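Local structure of GCN5-related N-acetyltransferase:Aminotransferase, class-II (Rhodopseudomonas palustris, 2FIW) at residues P8-Y13 with L65-Q70; A23-S28 with V74-L79; A27-L32 with M87-P92; E39-A44 with E149-T154. The protein probably transfers the acetyl group of acetyl coenzyme A to an amine of an acceptor molecule, as GCN5-related N-acetyltransferases do. All coordinates share one frame; numbering follows the deposited sequence.

How the contacts relate
All four contacts reach the same mixed sheet, from different places. Contact 2 is wholly buried near the middle of the chain, and contact 3 lies beside it, partly buried. Both rest on helix 18-32, share Ala27 and Ser28 and touch acetyl coenzyme A, but contact 2 is apolar whereas contact 3 adds backbone bonds to the cofactor. Contacts 1 and 4, also partly buried, lie farther from the chain's centre, on opposite sides of it and about 28 Å apart between centres. Contact 1, at edge strand 9-12, is held by backbone hydrogen bonds and joins contact 2 through neighbouring strands 63-69 and 72-80; in contact 4 glutamine, glutamates and a water dominate.

Contact 1: P8-Y13 with L65-Q70; sequences PALRPY and LIATLQ. With SO4 (sulfate ion), chain B.
Ala9 and Thr68 pair at one end of an antiparallel match between edge strand 9-12 and strand 63-69. Thr68 N bonds to Ala9 O at 2.8 Å with a nearly straight angle of 170°, while the return bond from Ala9 N to Thr68 O is weak at 3.4 Å. Arg11 and Ile66 are bonded in both directions, Ile66 N reaching Arg11 O at 2.7 Å. Pro12 follows at a non-hydrogen-bonded position, where a proline's missing N-H costs this pairing nothing.

The Arg11 side chain leaves the sheet on the face of Ile66 and Thr68. Beyond CB, Arg11 CG takes the crowded position between backbone N and carbonyl carbon (chi1 55°) and passes 3.9 Å from Ile66 O. The chain then extends beside Ile66, pointing the same way. Arg11 NE comes 4.2 Å from Thr68 CG2, and Ile66 CG2 lies over one face of the guanidinium, offset toward the rim of that group. At the tip Arg11 NH2 meets Ile66 CD1 at 4.2 Å, whereas NH1 forms a salt bridge with Asp17.

On the other face Leu10 CD2 packs 3.7 Å from Ala67 CB, and both residues touch helix 99-112; the small alanine suits this close approach. Arginine therefore serves two chemistries at the sheet edge: its stem and flat end shield the buried isoleucine, while its charge is probably balanced by the aspartate.

Contact 2: A23-S28 with V74-L79; sequences AIFVAS and VGFASL. With ACO (acetyl coenzyme *a), chain C.
Ile24 presses two branches of its side chain onto strand 72-80; the axes of segments 23-28 and 74-79 lie at 100° and come within 8.6 Å. The methyl CD1 of Ile24 lies 3.7 Å from Gly75 N, close over the backbone. Its other branch, CG2, anti to the backbone N of Ile24, meets Phe76 CD1 at 4.1 Å near the plane of the ring. One ring atom further along the edge, Phe25 CB lies in that plane too, 4.0 Å from Phe76 CE1. The phenylalanine thus offers the helix its edge. An alanine in place of Ile24 would probably open a gap over Gly75 and leave this part of the Phe76 edge without its neighbour.

Val74 and Gly75 both face Ala67 of the adjoining strand, a classic beta bulge; glycine puts no side chain into this kink. The Phe25 ring, for its part, meets Tyr89 edge-to-face and also touches Phe55, extending the aromatic core.

The tight part ends there. Ala23 is exposed, and Val26 and Ala27 are partly so, on the side of the helix that makes no contact with this strand. Ser28 turns to the cofactor instead, its OG 2.6 Å from acetyl coenzyme A O9P. No hydrogen bond joins helix to strand here, so shape and apolar cover hold them together, and Ser28 brings a polar group to the cofactor.

Contact 3: A27-L32 with M87-P92; sequences ASIEQL and MLYVHP. With ACO (acetyl coenzyme *a), chain C.
Ser28 and Val90 meet beside the pantetheine arm of acetyl coenzyme A, with Ser28 OG 3.0 Å from Val90 O. Val90 turns its N-H to the cofactor, and Val90 N bonds to O9P at 3.0 Å (160°). Two residues back, the cofactor's N4P donates to Leu88 O at 2.8 Å, while Leu88 N makes only a weak bond to the acetyl oxygen O. Leu32 adds apolar cover, its CD1 lying 3.5 Å from O9P.

Tyr89 has its CG anti to the carbonyl carbon (chi1 -61°), and the ring touches both helix and cofactor. Its CD1 is 3.6 Å from cofactor C6P, Ser28 OG lies in plane at the ring's edge, and the Ile29 side chain crosses that of Tyr89 obliquely, Ile29 CG1 lying 3.9 Å from Tyr89 CE1. Further out, Tyr89 OH is hydrogen-bonded to Trp45 NE1, which probably limits the ring's movement. An alanine in place of Tyr89 would probably leave Trp45 NE1 without this partner and open a gap beside Ile29 and the pantetheine.

Beyond the strand, Pro92 seats the helix: its CG lies 3.4 Å from Ala27 O and also touches the amide of Gln31, whose side chain crosses the proline at about a right angle. A rigid, compact proline suits this close approach to the helix backbone. Pantetheine bonded to the backbone of strand 84-90, much as an added strand would be, is characteristic of the acetyl coenzyme A site of the GNAT fold.

Contact 4: E39-A44 with E149-T154; sequences EEQQEA and EWLANT
Gln41 and Glu149 bring the two backbones nearest, with their CA atoms 6.1 Å apart, where the axes of segments 39-44 and 149-154 lie at 97°. Gln41 reaches out on an extended chain, and its NE2 donates to Trp150 O at 2.8 Å, in the carbonyl plane and nearly straight at 169°. The same NE2 gives a second bond to a water 2.6 Å away, and that water also accepts from Ala152 N at 2.9 Å. Since Gln41 OE1 accepts from Ser38 N, the amide is held from both its polar atoms, which probably fixes its rotation. Glutamine suits the place because it can donate to a strand carbonyl and accept a backbone N-H at once.

The strand gripped in this way pairs with strand 137-146, the two forming the antiparallel hairpin that ends the seven-stranded sheet of this GNAT domain. Helix 39-46 packs here against this end region of the sheet, where the buried Leu151 brings CD1 within 3.9 Å of Gln41 CB.

The Glu149 chain bends about its CB-CG bond (chi2 -86°), which turns CD aside. Its CG rests 3.5 Å from Ala44 CB; the small alanine allows this close approach to the helix. The Glu149 side chain crosses that of Glu40 at about a right angle, and Glu149 OE1 comes 3.0 Å from Glu40 OE1. Such close like charges are likely to repel, or to favour a proton on one of the two acids.

Contact 1: P8-Y13 with L65-Q70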
# COMPACT_ATOMS: atom_id res chain seq x y z
N PRO A 8 14.94 3.22 2.80
CA PRO A 8 14.42 4.45 3.38
C PRO A 8 14.19 4.34 4.89
O PRO A 8 14.07 3.24 5.44
CB PRO A 8 13.09 4.65 2.63
CG PRO A 8 12.70 3.30 2.19
CD PRO A 8 13.96 2.52 1.97
N ALA A 9 14.15 5.50 5.56
CA ALA A 9 13.71 5.60 6.93
C ALA A 9 12.20 5.41 6.97
O ALA A 9 11.49 5.82 6.06
CB ALA A 9 14.08 6.94 7.49
N LEU A 10 11.73 4.77 8.04
CA LEU A 10 10.31 4.54 8.25
C LEU A 10 9.93 5.12 9.61
O LEU A 10 10.68 4.99 10.58
CB LEU A 10 9.99 3.04 8.22
CG LEU A 10 10.43 2.17 7.04
CD1 LEU A 10 9.92 0.74 7.22
CD2 LEU A 10 9.95 2.71 5.71
N ARG A 11 8.78 5.78 9.67
CA ARG A 11 8.26 6.29 10.93
C ARG A 11 6.75 6.15 10.96
O ARG A 11 6.11 6.19 9.90
CB ARG A 11 8.67 7.75 11.12
CG ARG A 11 8.25 8.65 9.96
CD ARG A 11 8.53 10.09 10.27
NE ARG A 11 7.93 10.97 9.27
CZ ARG A 11 6.67 11.37 9.26
NH1 ARG A 11 5.80 10.97 10.19
NH2 ARG A 11 6.26 12.18 8.28
N PRO A 12 6.16 5.98 12.16
CA PRO A 12 4.70 5.90 12.26
C PRO A 12 3.98 7.15 11.74
O PRO A 12 4.54 8.26 11.73
CB PRO A 12 4.47 5.71 13.76
CG PRO A 12 5.71 5.03 14.22
CD PRO A 12 6.78 5.79 13.49
N TYR A 13 2.76 6.93 11.27
CA TYR A 13 1.92 7.97 10.74
C TYR A 13 1.42 8.91 11.85
O TYR A 13 0.93 8.47 12.89
CB TYR A 13 0.73 7.31 10.02
CG TYR A 13 -0.42 8.25 9.69
CD1 TYR A 13 -1.62 8.19 10.41
CD2 TYR A 13 -0.30 9.19 8.66
CE1 TYR A 13 -2.66 9.04 10.12
CE2 TYR A 13 -1.35 10.05 8.36
CZ TYR A 13 -2.53 9.95 9.09
OH TYR A 13 -3.57 10.78 8.81
N LEU A 65 2.84 3.18 8.51
CA LEU A 65 4.21 3.63 8.47
C LEU A 65 4.42 4.50 7.24
O LEU A 65 3.84 4.23 6.19
CB LEU A 65 5.17 2.42 8.42
CG LEU A 65 5.35 1.55 9.68
CD1 LEU A 65 5.98 0.19 9.35
CD2 LEU A 65 6.18 2.32 10.72
N ILE A 66 5.25 5.52 7.38
CA ILE A 66 5.60 6.41 6.30
C ILE A 66 7.08 6.26 5.94
O ILE A 66 7.94 6.36 6.81
CB ILE A 66 5.30 7.87 6.67
CG1 ILE A 66 3.78 8.07 6.76
CG2 ILE A 66 5.91 8.83 5.65
CD1 ILE A 66 3.38 9.48 6.99
N ALA A 67 7.36 6.01 4.66
CA ALA A 67 8.73 5.94 4.17
C ALA A 67 9.20 7.34 3.78
O ALA A 67 8.49 8.07 3.07
CB ALA A 67 8.86 4.99 3.01
N THR A 68 10.39 7.71 4.26
CA THR A 68 11.00 9.00 3.93
C THR A 68 12.32 8.84 3.17
O THR A 68 13.02 7.83 3.30
CB THR A 68 11.14 9.94 5.19
OG1 THR A 68 11.52 9.18 6.34
CG2 THR A 68 9.84 10.60 5.52
N LEU A 69 12.62 9.82 2.31
CA LEU A 69 13.95 9.99 1.72
C LEU A 69 14.28 11.46 1.90
O LEU A 69 13.43 12.31 1.61
CB LEU A 69 13.98 9.60 0.25
CG LEU A 69 13.69 8.14 -0.11
CD1 LEU A 69 13.52 8.02 -1.61
CD2 LEU A 69 14.78 7.18 0.40
N GLN A 70 15.49 11.75 2.40
CA GLN A 70 15.89 13.10 2.90
C GLN A 70 14.80 13.76 3.72
O GLN A 70 14.59 14.97 3.64
CB GLN A 70 16.38 14.06 1.79
CG GLN A 70 16.80 13.44 0.44
CD GLN A 70 17.60 12.15 0.57
OE1 GLN A 70 17.39 11.20 -0.19
NE2 GLN A 70 18.51 12.10 1.55
S SO4 B . 15.07 10.14 5.61
O1 SO4 B . 13.83 9.44 5.88
O2 SO4 B . 16.04 9.16 5.06
O3 SO4 B . 14.83 11.13 4.59
O4 SO4 B . 15.49 10.85 6.82

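Contact 2: A23-S28 with V74-L79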
# COMPACT_ATOMS: atom_id res chain seq x y z
N ALA A 23 -2.03 12.73 -0.63
CA ALA A 23 -1.34 13.13 -1.85
C ALA A 23 -0.49 12.02 -2.50
O ALA A 23 -0.44 11.92 -3.73
CB ALA A 23 -0.51 14.37 -1.60
N ILE A 24 0.17 11.20 -1.69
CA ILE A 24 0.95 10.07 -2.22
C ILE A 24 0.01 9.02 -2.81
O ILE A 24 0.32 8.39 -3.82
CB ILE A 24 1.85 9.41 -1.11
CG1 ILE A 24 3.05 10.30 -0.79
CG2 ILE A 24 2.32 8.03 -1.53
CD1 ILE A 24 3.67 10.03 0.59
N PHE A 25 -1.12 8.85 -2.14
CA PHE A 25 -2.14 7.86 -2.46
C PHE A 25 -2.78 8.17 -3.83
O PHE A 25 -2.81 7.30 -4.71
CB PHE A 25 -3.15 7.83 -1.31
CG PHE A 25 -4.43 7.09 -1.59
CD1 PHE A 25 -5.58 7.77 -2.02
CD2 PHE A 25 -4.54 5.73 -1.30
CE1 PHE A 25 -6.77 7.09 -2.23
CE2 PHE A 25 -5.71 5.03 -1.51
CZ PHE A 25 -6.84 5.71 -1.97
N VAL A 26 -3.26 9.40 -4.01
CA VAL A 26 -3.88 9.75 -5.29
C VAL A 26 -2.86 9.80 -6.43
O VAL A 26 -3.20 9.39 -7.54
CB VAL A 26 -4.80 11.04 -5.26
CG1 VAL A 26 -5.49 11.22 -3.94
CG2 VAL A 26 -4.05 12.27 -5.66
N ALA A 27 -1.64 10.28 -6.18
CA ALA A 27 -0.63 10.36 -7.24
C ALA A 27 -0.16 8.98 -7.67
O ALA A 27 0.09 8.74 -8.85
CB ALA A 27 0.52 11.21 -6.80
N SER A 28 -0.03 8.08 -6.71
CA SER A 28 0.33 6.68 -6.95
C SER A 28 -0.71 5.97 -7.83
O SER A 28 -0.37 5.25 -8.76
CB SER A 28 0.44 5.95 -5.61
OG SER A 28 0.93 4.64 -5.76
N VAL A 74 7.68 9.64 0.87
CA VAL A 74 7.72 9.14 -0.50
C VAL A 74 6.88 7.87 -0.67
O VAL A 74 6.81 7.32 -1.77
CB VAL A 74 9.19 8.83 -0.97
CG1 VAL A 74 10.05 10.09 -0.96
CG2 VAL A 74 9.85 7.74 -0.14
N GLY A 75 6.25 7.41 0.42
CA GLY A 75 5.50 6.16 0.43
C GLY A 75 4.91 5.87 1.80
O GLY A 75 5.39 6.39 2.81
N PHE A 76 3.86 5.05 1.84
CA PHE A 76 3.30 4.59 3.11
C PHE A 76 2.63 3.21 2.97
O PHE A 76 2.27 2.76 1.85
CB PHE A 76 2.33 5.64 3.71
CG PHE A 76 0.98 5.66 3.05
CD1 PHE A 76 0.80 6.33 1.83
CD2 PHE A 76 -0.10 4.97 3.61
CE1 PHE A 76 -0.45 6.33 1.20
CE2 PHE A 76 -1.35 4.97 2.99
CZ PHE A 76 -1.52 5.66 1.79
N ALA A 77 2.48 2.53 4.09
CA ALA A 77 1.77 1.26 4.10
C ALA A 77 1.04 1.09 5.42
O ALA A 77 1.39 1.73 6.42
CB ALA A 77 2.72 0.09 3.83
N SER A 78 0.02 0.24 5.42
CA SER A 78 -0.88 0.14 6.55
C SER A 78 -1.28 -1.28 6.82
O SER A 78 -1.78 -2.00 5.95
CB SER A 78 -2.12 0.99 6.30
OG SER A 78 -2.67 1.45 7.52
N LEU A 79 -1.04 -1.70 8.06
CA LEU A 79 -1.50 -3.00 8.51
C LEU A 79 -2.83 -2.83 9.25
O LEU A 79 -2.95 -2.00 10.15
CB LEU A 79 -0.44 -3.64 9.41
CG LEU A 79 -0.78 -5.03 9.96
CD1 LEU A 79 -0.45 -6.10 8.93
CD2 LEU A 79 0.01 -5.23 11.25
N1A ACO C . 16.86 -1.61 -10.40
C2A ACO C . 15.91 -2.40 -10.96
N3A ACO C . 14.82 -2.78 -10.26
C4A ACO C . 14.61 -2.38 -8.97
C5A ACO C . 15.53 -1.57 -8.33
C6A ACO C . 16.74 -1.17 -9.12
N6A ACO C . 17.70 -0.38 -8.58
N7A ACO C . 15.08 -1.33 -7.08
C8A ACO C . 13.90 -1.98 -6.95
N9A ACO C . 13.62 -2.62 -8.09
C1B ACO C . 12.44 -3.45 -8.44
C2B ACO C . 12.20 -4.64 -7.53
O2B ACO C . 13.00 -5.76 -7.92
C3B ACO C . 10.72 -4.90 -7.76
O3B ACO C . 10.51 -5.89 -8.77
P3B ACO C . 9.17 -6.80 -8.83
O7A ACO C . 8.05 -5.91 -9.37
O8A ACO C . 8.93 -7.22 -7.40
O9A ACO C . 9.58 -7.92 -9.76
C4B ACO C . 10.13 -3.56 -8.20
O4B ACO C . 11.23 -2.68 -8.45
C5B ACO C . 9.22 -2.93 -7.15
O5B ACO C . 9.90 -2.99 -5.89
P1A ACO C . 10.01 -1.73 -4.89
O1A ACO C . 10.91 -0.67 -5.50
O2A ACO C . 10.33 -2.34 -3.54
O3A ACO C . 8.47 -1.23 -4.87
P2A ACO C . 8.01 0.26 -5.20
O4A ACO C . 8.20 0.48 -6.68
O5A ACO C . 8.69 1.17 -4.22
O6A ACO C . 6.43 0.24 -4.86
CBP ACO C . 4.07 -0.43 -5.31
CCP ACO C . 5.54 -0.85 -5.16
CDP ACO C . 3.28 -1.64 -5.78
CEP ACO C . 3.54 0.07 -3.97
CAP ACO C . 3.92 0.74 -6.31
OAP ACO C . 4.21 0.33 -7.66
C9P ACO C . 2.63 1.55 -6.28
O9P ACO C . 2.51 2.60 -5.47
N8P ACO C . 1.67 1.23 -7.05
C7P ACO C . 0.36 1.88 -7.23
C6P ACO C . -0.59 1.72 -6.05
C5P ACO C . -0.85 0.26 -5.82
O5P ACO C . -1.07 -0.49 -6.76
N4P ACO C . -0.81 -0.14 -4.56
C3P ACO C . -1.00 -1.51 -4.11
C2P ACO C . -2.50 -1.73 -3.95
S1P ACO C . -2.61 -3.16 -2.94
C ACO C . -3.02 -2.58 -1.44
O ACO C . -2.78 -1.42 -1.13
CH3 ACO C . -3.63 -3.40 -0.59

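Contact 3: A27-L32 with M87-P92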
# COMPACT_ATOMS: atom_id res chain seq x y z
N ALA A 27 -1.64 10.28 -6.18
CA ALA A 27 -0.63 10.36 -7.24
C ALA A 27 -0.16 8.98 -7.67
O ALA A 27 0.09 8.74 -8.85
CB ALA A 27 0.52 11.21 -6.80
N SER A 28 -0.03 8.08 -6.71
CA SER A 28 0.33 6.68 -6.95
C SER A 28 -0.71 5.97 -7.83
O SER A 28 -0.37 5.25 -8.76
CB SER A 28 0.44 5.95 -5.61
OG SER A 28 0.93 4.64 -5.76
N ILE A 29 -1.98 6.19 -7.52
CA ILE A 29 -3.09 5.62 -8.28
C ILE A 29 -3.18 6.20 -9.71
O ILE A 29 -3.24 5.44 -10.68
CB ILE A 29 -4.41 5.80 -7.50
CG1 ILE A 29 -4.37 4.93 -6.23
CG2 ILE A 29 -5.65 5.53 -8.40
CD1 ILE A 29 -5.41 5.33 -5.20
N GLU A 30 -3.22 7.52 -9.83
CA GLU A 30 -3.30 8.18 -11.13
C GLU A 30 -2.22 7.65 -12.06
O GLU A 30 -2.49 7.15 -13.16
CB GLU A 30 -3.14 9.69 -10.97
CG GLU A 30 -4.32 10.38 -10.27
CD GLU A 30 -4.08 11.86 -10.03
OE1 GLU A 30 -2.90 12.29 -10.03
OE2 GLU A 30 -5.08 12.58 -9.83
N GLN A 31 -0.98 7.73 -11.58
CA GLN A 31 0.20 7.51 -12.42
C GLN A 31 0.68 6.07 -12.56
O GLN A 31 1.41 5.77 -13.50
CB GLN A 31 1.37 8.42 -11.97
CG GLN A 31 1.02 9.93 -11.95
CD GLN A 31 2.21 10.85 -11.59
OE1 GLN A 31 3.32 10.72 -12.15
NE2 GLN A 31 1.98 11.79 -10.65
N LEU A 32 0.30 5.16 -11.65
CA LEU A 32 0.90 3.82 -11.70
C LEU A 32 -0.01 2.67 -12.09
O LEU A 32 0.43 1.52 -12.17
CB LEU A 32 1.66 3.49 -10.41
CG LEU A 32 2.76 4.47 -9.98
CD1 LEU A 32 3.11 4.29 -8.52
CD2 LEU A 32 4.01 4.35 -10.88
N MSE A 87 -2.94 -1.27 2.93
CA MSE A 87 -2.50 -0.21 2.03
C MSE A 87 -1.01 -0.25 1.79
O MSE A 87 -0.23 -0.54 2.71
CB MSE A 87 -2.90 1.16 2.59
CG MSE A 87 -4.39 1.32 2.77
SE MSE A 87 -4.91 3.08 3.27
CE MSE A 87 -4.24 3.08 4.97
N LEU A 88 -0.63 0.03 0.54
CA LEU A 88 0.76 0.14 0.10
C LEU A 88 0.77 1.11 -1.07
O LEU A 88 0.24 0.79 -2.13
CB LEU A 88 1.29 -1.20 -0.38
CG LEU A 88 2.81 -1.48 -0.31
CD1 LEU A 88 3.27 -2.40 -1.44
CD2 LEU A 88 3.74 -0.28 -0.18
N TYR A 89 1.34 2.29 -0.87
CA TYR A 89 1.35 3.34 -1.91
C TYR A 89 2.68 4.09 -1.88
O TYR A 89 3.01 4.75 -0.90
CB TYR A 89 0.15 4.30 -1.75
CG TYR A 89 -1.16 3.60 -1.89
CD1 TYR A 89 -1.76 3.43 -3.15
CD2 TYR A 89 -1.80 3.04 -0.77
CE1 TYR A 89 -2.97 2.74 -3.29
CE2 TYR A 89 -3.01 2.34 -0.90
CZ TYR A 89 -3.60 2.20 -2.16
OH TYR A 89 -4.79 1.51 -2.31
N VAL A 90 3.44 3.94 -2.95
CA VAL A 90 4.69 4.68 -3.14
C VAL A 90 4.43 5.79 -4.15
O VAL A 90 3.74 5.56 -5.13
CB VAL A 90 5.81 3.74 -3.65
CG1 VAL A 90 7.15 4.52 -3.88
CG2 VAL A 90 6.00 2.57 -2.66
N HIS A 91 4.96 6.98 -3.90
CA HIS A 91 4.81 8.10 -4.82
C HIS A 91 5.39 7.68 -6.17
O HIS A 91 6.41 6.99 -6.20
CB HIS A 91 5.52 9.35 -4.28
CG HIS A 91 5.11 10.61 -4.97
ND1 HIS A 91 5.76 11.09 -6.09
CD2 HIS A 91 4.09 11.47 -4.73
CE1 HIS A 91 5.17 12.20 -6.50
NE2 HIS A 91 4.15 12.46 -5.69
N PRO A 92 4.73 8.06 -7.30
CA PRO A 92 5.20 7.69 -8.64
C PRO A 92 6.63 8.14 -8.98
O PRO A 92 7.33 7.47 -9.72
CB PRO A 92 4.19 8.35 -9.58
CG PRO A 92 3.45 9.31 -8.77
CD PRO A 92 3.48 8.84 -7.37
N1A ACO C . 16.86 -1.61 -10.40
C2A ACO C . 15.91 -2.40 -10.96
N3A ACO C . 14.82 -2.78 -10.26
C4A ACO C . 14.61 -2.38 -8.97
C5A ACO C . 15.53 -1.57 -8.33
C6A ACO C . 16.74 -1.17 -9.12
N6A ACO C . 17.70 -0.38 -8.58
N7A ACO C . 15.08 -1.33 -7.08
C8A ACO C . 13.90 -1.98 -6.95
N9A ACO C . 13.62 -2.62 -8.09
C1B ACO C . 12.44 -3.45 -8.44
C2B ACO C . 12.20 -4.64 -7.53
O2B ACO C . 13.00 -5.76 -7.92
C3B ACO C . 10.72 -4.90 -7.76
O3B ACO C . 10.51 -5.89 -8.77
P3B ACO C . 9.17 -6.80 -8.83
O7A ACO C . 8.05 -5.91 -9.37
O8A ACO C . 8.93 -7.22 -7.40
O9A ACO C . 9.58 -7.92 -9.76
C4B ACO C . 10.13 -3.56 -8.20
O4B ACO C . 11.23 -2.68 -8.45
C5B ACO C . 9.22 -2.93 -7.15
O5B ACO C . 9.90 -2.99 -5.89
P1A ACO C . 10.01 -1.73 -4.89
O1A ACO C . 10.91 -0.67 -5.50
O2A ACO C . 10.33 -2.34 -3.54
O3A ACO C . 8.47 -1.23 -4.87
P2A ACO C . 8.01 0.26 -5.20
O4A ACO C . 8.20 0.48 -6.68
O5A ACO C . 8.69 1.17 -4.22
O6A ACO C . 6.43 0.24 -4.86
CBP ACO C . 4.07 -0.43 -5.31
CCP ACO C . 5.54 -0.85 -5.16
CDP ACO C . 3.28 -1.64 -5.78
CEP ACO C . 3.54 0.07 -3.97
CAP ACO C . 3.92 0.74 -6.31
OAP ACO C . 4.21 0.33 -7.66
C9P ACO C . 2.63 1.55 -6.28
O9P ACO C . 2.51 2.60 -5.47
N8P ACO C . 1.67 1.23 -7.05
C7P ACO C . 0.36 1.88 -7.23
C6P ACO C . -0.59 1.72 -6.05
C5P ACO C . -0.85 0.26 -5.82
O5P ACO C . -1.07 -0.49 -6.76
N4P ACO C . -0.81 -0.14 -4.56
C3P ACO C . -1.00 -1.51 -4.11
C2P ACO C . -2.50 -1.73 -3.95
S1P ACO C . -2.61 -3.16 -2.94
C ACO C . -3.02 -2.58 -1.44
O ACO C . -2.78 -1.42 -1.13
CH3 ACO C . -3.63 -3.40 -0.59

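Contact 4: E39-A44 with E149-T154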
# COMPACT_ATOMS: atom_id res chain seq x y z
N GLU A 39 -9.54 4.91 -16.67
CA GLU A 39 -9.77 6.26 -16.18
C GLU A 39 -10.78 6.42 -15.02
O GLU A 39 -10.49 7.09 -14.01
CB GLU A 39 -10.18 7.14 -17.38
CG GLU A 39 -11.22 6.50 -18.35
CD GLU A 39 -10.64 5.75 -19.58
OE1 GLU A 39 -9.58 5.06 -19.49
OE2 GLU A 39 -11.28 5.83 -20.65
N GLU A 40 -11.94 5.80 -15.15
CA GLU A 40 -13.03 5.90 -14.20
C GLU A 40 -12.80 5.05 -12.94
O GLU A 40 -13.20 5.43 -11.84
CB GLU A 40 -14.34 5.48 -14.86
CG GLU A 40 -15.01 6.55 -15.69
CD GLU A 40 -16.48 6.20 -15.98
OE1 GLU A 40 -17.20 5.82 -15.03
OE2 GLU A 40 -16.90 6.30 -17.15
N GLN A 41 -12.20 3.88 -13.13
CA GLN A 41 -11.78 3.02 -12.04
C GLN A 41 -10.76 3.74 -11.14
O GLN A 41 -10.91 3.77 -9.91
CB GLN A 41 -11.19 1.73 -12.57
CG GLN A 41 -12.22 0.81 -13.21
CD GLN A 41 -11.60 -0.44 -13.75
OE1 GLN A 41 -10.69 -0.39 -14.58
NE2 GLN A 41 -12.07 -1.58 -13.27
N GLN A 42 -9.75 4.34 -11.77
CA GLN A 42 -8.72 5.11 -11.06
C GLN A 42 -9.30 6.28 -10.28
O GLN A 42 -8.83 6.59 -9.19
CB GLN A 42 -7.67 5.64 -12.04
CG GLN A 42 -6.88 4.57 -12.78
CD GLN A 42 -5.99 5.16 -13.86
OE1 GLN A 42 -6.40 6.04 -14.60
NE2 GLN A 42 -4.76 4.67 -13.94
N GLU A 43 -10.33 6.91 -10.83
CA GLU A 43 -10.98 8.06 -10.20
C GLU A 43 -11.77 7.66 -8.95
O GLU A 43 -11.75 8.38 -7.96
CB GLU A 43 -11.89 8.81 -11.20
CG GLU A 43 -11.12 9.65 -12.23
CD GLU A 43 -11.92 10.00 -13.49
OE1 GLU A 43 -13.13 9.69 -13.58
OE2 GLU A 43 -11.31 10.58 -14.41
N ALA A 44 -12.46 6.53 -9.02
CA ALA A 44 -13.20 6.00 -7.87
C ALA A 44 -12.27 5.53 -6.76
O ALA A 44 -12.49 5.83 -5.60
CB ALA A 44 -14.11 4.88 -8.31
N GLU A 149 -17.93 2.06 -8.70
CA GLU A 149 -17.15 1.37 -9.73
C GLU A 149 -16.78 -0.02 -9.25
O GLU A 149 -16.67 -0.24 -8.05
CB GLU A 149 -15.86 2.13 -10.05
CG GLU A 149 -16.08 3.39 -10.85
CD GLU A 149 -16.13 3.12 -12.34
OE1 GLU A 149 -17.01 3.68 -13.00
OE2 GLU A 149 -15.29 2.34 -12.85
N TRP A 150 -16.60 -0.95 -10.19
CA TRP A 150 -16.05 -2.25 -9.89
C TRP A 150 -14.57 -2.34 -10.32
O TRP A 150 -14.21 -1.91 -11.43
CB TRP A 150 -16.88 -3.37 -10.54
CG TRP A 150 -18.31 -3.56 -9.97
CD1 TRP A 150 -18.86 -2.97 -8.85
CD2 TRP A 150 -19.32 -4.44 -10.48
NE1 TRP A 150 -20.15 -3.41 -8.66
CE2 TRP A 150 -20.46 -4.31 -9.64
CE3 TRP A 150 -19.38 -5.31 -11.58
CZ2 TRP A 150 -21.65 -5.03 -9.87
CZ3 TRP A 150 -20.57 -6.03 -11.80
CH2 TRP A 150 -21.68 -5.88 -10.95
N LEU A 151 -13.74 -2.88 -9.44
CA LEU A 151 -12.30 -2.98 -9.67
C LEU A 151 -11.89 -4.38 -9.26
O LEU A 151 -12.28 -4.85 -8.19
CB LEU A 151 -11.54 -1.95 -8.83
CG LEU A 151 -11.33 -0.52 -9.33
CD1 LEU A 151 -12.54 0.37 -9.13
CD2 LEU A 151 -10.17 0.09 -8.60
N ALA A 152 -11.11 -5.04 -10.11
CA ALA A 152 -10.60 -6.37 -9.79
C ALA A 152 -9.40 -6.27 -8.84
O ALA A 152 -8.70 -5.25 -8.83
CB ALA A 152 -10.20 -7.11 -11.04
N ASN A 153 -9.22 -7.31 -8.02
CA ASN A 153 -7.98 -7.53 -7.30
C ASN A 153 -7.86 -9.00 -6.95
O ASN A 153 -8.73 -9.78 -7.30
CB ASN A 153 -7.82 -6.62 -6.06
CG ASN A 153 -8.87 -6.85 -4.99
OD1 ASN A 153 -9.16 -7.99 -4.62
ND2 ASN A 153 -9.42 -5.77 -4.48
N THR A 154 -6.77 -9.37 -6.30
CA THR A 154 -6.52 -10.75 -5.95
C THR A 154 -6.08 -10.82 -4.49
O THR A 154 -5.16 -10.10 -4.06
CB THR A 154 -5.41 -11.37 -6.84
OG1 THR A 154 -5.63 -10.98 -8.20
CG2 THR A 154 -5.42 -12.88 -6.78
O HOH W 1 -10.95 -3.84 -12.76